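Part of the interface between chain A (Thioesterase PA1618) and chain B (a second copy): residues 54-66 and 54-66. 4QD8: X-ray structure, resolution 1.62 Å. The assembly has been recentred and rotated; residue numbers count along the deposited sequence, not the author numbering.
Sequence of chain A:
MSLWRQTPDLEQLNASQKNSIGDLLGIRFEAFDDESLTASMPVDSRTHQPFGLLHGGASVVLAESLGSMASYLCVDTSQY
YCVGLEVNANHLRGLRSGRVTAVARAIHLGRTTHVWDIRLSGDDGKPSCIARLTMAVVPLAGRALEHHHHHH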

# COMPACT_ATOMS: atom_id res chain seq x y z
N LEU A 54 -10.76 8.44 16.32
CA LEU A 54 -10.86 7.06 15.84
C LEU A 54 -9.46 6.54 15.47
O LEU A 54 -8.74 7.16 14.69
N HIS A 55 -9.07 5.41 16.05
CA HIS A 55 -7.77 4.77 15.79
C HIS A 55 -7.75 4.33 14.33
O HIS A 55 -8.69 3.71 13.86
N GLY A 56 -6.68 4.66 13.61
CA GLY A 56 -6.59 4.32 12.20
C GLY A 56 -6.63 2.83 11.97
O GLY A 56 -7.15 2.35 10.96
N GLY A 57 -6.12 2.07 12.92
CA GLY A 57 -6.23 0.62 12.84
C GLY A 57 -7.67 0.13 12.96
O GLY A 57 -8.05 -0.87 12.35
N ALA A 58 -8.47 0.82 13.76
CA ALA A 58 -9.88 0.46 13.90
C ALA A 58 -10.61 0.64 12.56
O ALA A 58 -11.48 -0.16 12.21
N SER A 59 -10.26 1.69 11.82
CA SER A 59 -10.81 1.87 10.48
C SER A 59 -10.46 0.66 9.62
O SER A 59 -11.30 0.20 8.83
N VAL A 60 -9.25 0.15 9.79
CA VAL A 60 -8.81 -1.00 9.00
C VAL A 60 -9.53 -2.29 9.46
O VAL A 60 -9.89 -3.11 8.62
N VAL A 61 -9.77 -2.45 10.76
CA VAL A 61 -10.57 -3.59 11.22
C VAL A 61 -11.95 -3.58 10.54
O VAL A 61 -12.42 -4.61 10.04
N LEU A 62 -12.59 -2.42 10.52
CA LEU A 62 -13.88 -2.31 9.85
C LEU A 62 -13.76 -2.69 8.37
O LEU A 62 -14.54 -3.50 7.86
N ALA A 63 -12.75 -2.14 7.70
CA ALA A 63 -12.57 -2.40 6.27
C ALA A 63 -12.32 -3.87 6.01
O ALA A 63 -12.91 -4.46 5.08
N GLU A 64 -11.46 -4.48 6.82
CA GLU A 64 -11.10 -5.89 6.60
C GLU A 64 -12.24 -6.83 7.00
O GLU A 64 -12.43 -7.86 6.35
N SER A 65 -13.01 -6.48 8.03
CA SER A 65 -14.20 -7.26 8.39
C SER A 65 -15.17 -7.26 7.23
O SER A 65 -15.72 -8.30 6.87
N LEU A 66 -15.39 -6.08 6.68
CA LEU A 66 -16.37 -5.88 5.63
C LEU A 66 -15.94 -6.60 4.36
O LEU A 66 -16.70 -7.37 3.79
N LEU B 54 -6.32 -14.76 13.98
CA LEU B 54 -6.11 -13.34 14.25
C LEU B 54 -6.64 -12.50 13.08
O LEU B 54 -6.27 -12.72 11.93
N HIS B 55 -7.53 -11.55 13.38
CA HIS B 55 -8.11 -10.65 12.38
C HIS B 55 -6.99 -9.78 11.81
O HIS B 55 -6.21 -9.22 12.56
N GLY B 56 -6.90 -9.69 10.48
CA GLY B 56 -5.84 -8.93 9.85
C GLY B 56 -5.89 -7.46 10.24
O GLY B 56 -4.86 -6.80 10.34
N GLY B 57 -7.08 -6.96 10.49
CA GLY B 57 -7.20 -5.59 10.99
C GLY B 57 -6.62 -5.42 12.39
O GLY B 57 -6.09 -4.36 12.73
N ALA B 58 -6.74 -6.45 13.21
CA ALA B 58 -6.17 -6.40 14.56
C ALA B 58 -4.64 -6.29 14.48
O ALA B 58 -4.02 -5.58 15.29
N SER B 59 -4.03 -6.98 13.52
CA SER B 59 -2.59 -6.83 13.29
C SER B 59 -2.27 -5.38 12.97
O SER B 59 -1.26 -4.85 13.44
N VAL B 60 -3.15 -4.74 12.20
CA VAL B 60 -2.93 -3.35 11.83
C VAL B 60 -3.15 -2.41 13.03
O VAL B 60 -2.41 -1.44 13.19
N VAL B 61 -4.13 -2.70 13.89
CA VAL B 61 -4.28 -1.91 15.12
C VAL B 61 -2.98 -1.95 15.94
O VAL B 61 -2.50 -0.91 16.41
N LEU B 62 -2.42 -3.14 16.11
CA LEU B 62 -1.16 -3.26 16.82
C LEU B 62 -0.06 -2.43 16.15
O LEU B 62 0.64 -1.65 16.81
N ALA B 63 0.05 -2.56 14.83
CA ALA B 63 1.09 -1.85 14.09
C ALA B 63 0.92 -0.35 14.21
O ALA B 63 1.90 0.38 14.45
N GLU B 64 -0.31 0.12 14.07
CA GLU B 64 -0.57 1.56 14.10
C GLU B 64 -0.46 2.13 15.51
O GLU B 64 0.00 3.26 15.69
N SER B 65 -0.84 1.35 16.53
CA SER B 65 -0.64 1.77 17.92
C SER B 65 0.84 1.95 18.18
O SER B 65 1.26 2.95 18.78
N LEU B 66 1.63 0.98 17.75
CA LEU B 66 3.05 0.94 18.00
C LEU B 66 3.74 2.08 17.27
O LEU B 66 4.49 2.84 17.87

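The two copies of the thioesterase meet through helices 56-66, which run nearly antiparallel (169°) about an exact two-fold axis, their axes approaching to 7.7 Å, so each contact described from chain B recurs with the chains exchanged. Leu B54 is out of reach of the chain A stretch. His B55, at the N-cap position, points toward the other stretch with chi1 t (-168°) and chi2 -62°. His B55 ND1 accepts from Gly B57 N at 2.9 Å, capping its own helix, while NE2 hydrogen-bonds Ser A65 OG at 2.8 Å near the ring plane; either partner of this second bond could be the donor. Val A61 CG1 lies over one face of the ring, 4.0 Å from its centroid, in a CH-pi contact.

Two glycines follow and let the backbones close in. Gly B56 CA is 3.3 Å from Glu A64 OE2, and a CB on Gly B56 would clash with that oxygen. At Gly B57 a CB would point toward chain A and run into Val A61 CA; without one, the CA atoms of Gly B57 and Val A61 come within 3.9 Å, and Val A61 CG2 rests 3.5 Å from Gly B57 C. Ala B58 faces away, and Ser B59 makes no contact.

Val B60 (chi1 t) points toward the other stretch, its CG1 lying 4.0 Å from Val A60 CB. Val B61, also t, leaves its backbone sideways, yet its CG2 meets Val A61 CG2 at 3.6 Å. Leu B62 and Ala B63 take no part. Glu B64 points toward chain A with chi1 t and chi2 off-rotamer at 149°; its CB lies 3.7 Å from His A55 CE1, and its OE1 is hydrogen-bonded elsewhere in the structure. Ser B65 (chi1 m) completes the symmetric polar pair, OG to His A55 NE2 at 2.8 Å, and Leu B66 lies beyond the contact.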

# COMPACT_ATOMS: atom_id res chain seq x y z
CB LEU A 54 -11.80 7.02 14.63
CG LEU A 54 -11.89 5.68 13.90
CD1 LEU A 54 -12.42 4.62 14.86
CD2 LEU A 54 -12.79 5.86 12.69
CB HIS A 55 -7.64 3.54 16.72
CG HIS A 55 -6.28 2.93 16.80
ND1 HIS A 55 -5.63 2.37 15.72
CD2 HIS A 55 -5.48 2.71 17.87
CE1 HIS A 55 -4.48 1.86 16.11
NE2 HIS A 55 -4.36 2.04 17.41
CB ALA A 58 -10.54 1.27 15.02
CB SER A 59 -10.27 3.13 9.80
OG SER A 59 -10.90 4.28 10.32
CB VAL A 60 -7.28 -1.13 8.96
CG1 VAL A 60 -6.86 -2.37 8.15
CG2 VAL A 60 -6.66 0.13 8.32
CB VAL A 61 -10.79 -3.60 12.76
CG1 VAL A 61 -11.72 -4.76 13.16
CG2 VAL A 61 -9.47 -3.72 13.49
CB LEU A 62 -14.45 -0.90 10.00
CG LEU A 62 -15.78 -0.65 9.29
CD1 LEU A 62 -16.83 -1.67 9.72
CD2 LEU A 62 -16.23 0.79 9.60
CB ALA A 63 -11.42 -1.56 5.72
CB GLU A 64 -9.77 -6.25 7.28
CG GLU A 64 -9.25 -7.61 6.85
CD GLU A 64 -7.73 -7.75 6.82
OE1 GLU A 64 -6.98 -6.74 6.75
OE2 GLU A 64 -7.30 -8.92 6.84
CB SER A 65 -14.92 -6.66 9.61
OG SER A 65 -14.42 -7.19 10.82
CB LEU A 66 -16.55 -4.38 5.36
CG LEU A 66 -17.55 -4.01 4.26
CD1 LEU A 66 -18.90 -4.67 4.54
CD2 LEU A 66 -17.70 -2.51 4.20
CB LEU B 54 -4.61 -13.09 14.48
CG LEU B 54 -4.20 -11.63 14.62
CD1 LEU B 54 -4.89 -11.02 15.84
CD2 LEU B 54 -2.68 -11.59 14.75
CB HIS B 55 -9.16 -9.76 13.08
CG HIS B 55 -10.06 -8.98 12.18
ND1 HIS B 55 -9.61 -8.01 11.31
CD2 HIS B 55 -11.41 -8.96 12.08
CE1 HIS B 55 -10.63 -7.45 10.70
NE2 HIS B 55 -11.74 -8.00 11.16
CB ALA B 58 -6.60 -7.62 15.39
CB SER B 59 -2.10 -7.71 12.14
OG SER B 59 -2.00 -9.06 12.56
CB VAL B 60 -3.74 -2.95 10.57
CG1 VAL B 60 -3.51 -1.47 10.23
CG2 VAL B 60 -3.32 -3.83 9.38
CB VAL B 61 -5.44 -2.41 16.03
CG1 VAL B 61 -5.47 -1.61 17.34
CG2 VAL B 61 -6.77 -2.29 15.32
CB LEU B 62 -0.74 -4.72 16.93
CG LEU B 62 0.60 -4.97 17.62
CD1 LEU B 62 0.63 -4.32 19.01
CD2 LEU B 62 0.84 -6.49 17.71
CB ALA B 63 1.08 -2.27 12.62
CB GLU B 64 -1.91 1.93 13.42
CG GLU B 64 -2.06 3.42 13.21
CD GLU B 64 -2.87 3.83 11.98
OE1 GLU B 64 -3.04 3.03 11.01
OE2 GLU B 64 -3.32 4.98 11.99
CB SER B 65 -1.16 0.71 18.91
OG SER B 65 -2.52 0.92 19.22
CB LEU B 66 3.63 -0.41 17.57
CG LEU B 66 5.13 -0.59 17.76
CD1 LEU B 66 5.51 -0.28 19.21
CD2 LEU B 66 5.52 -2.00 17.39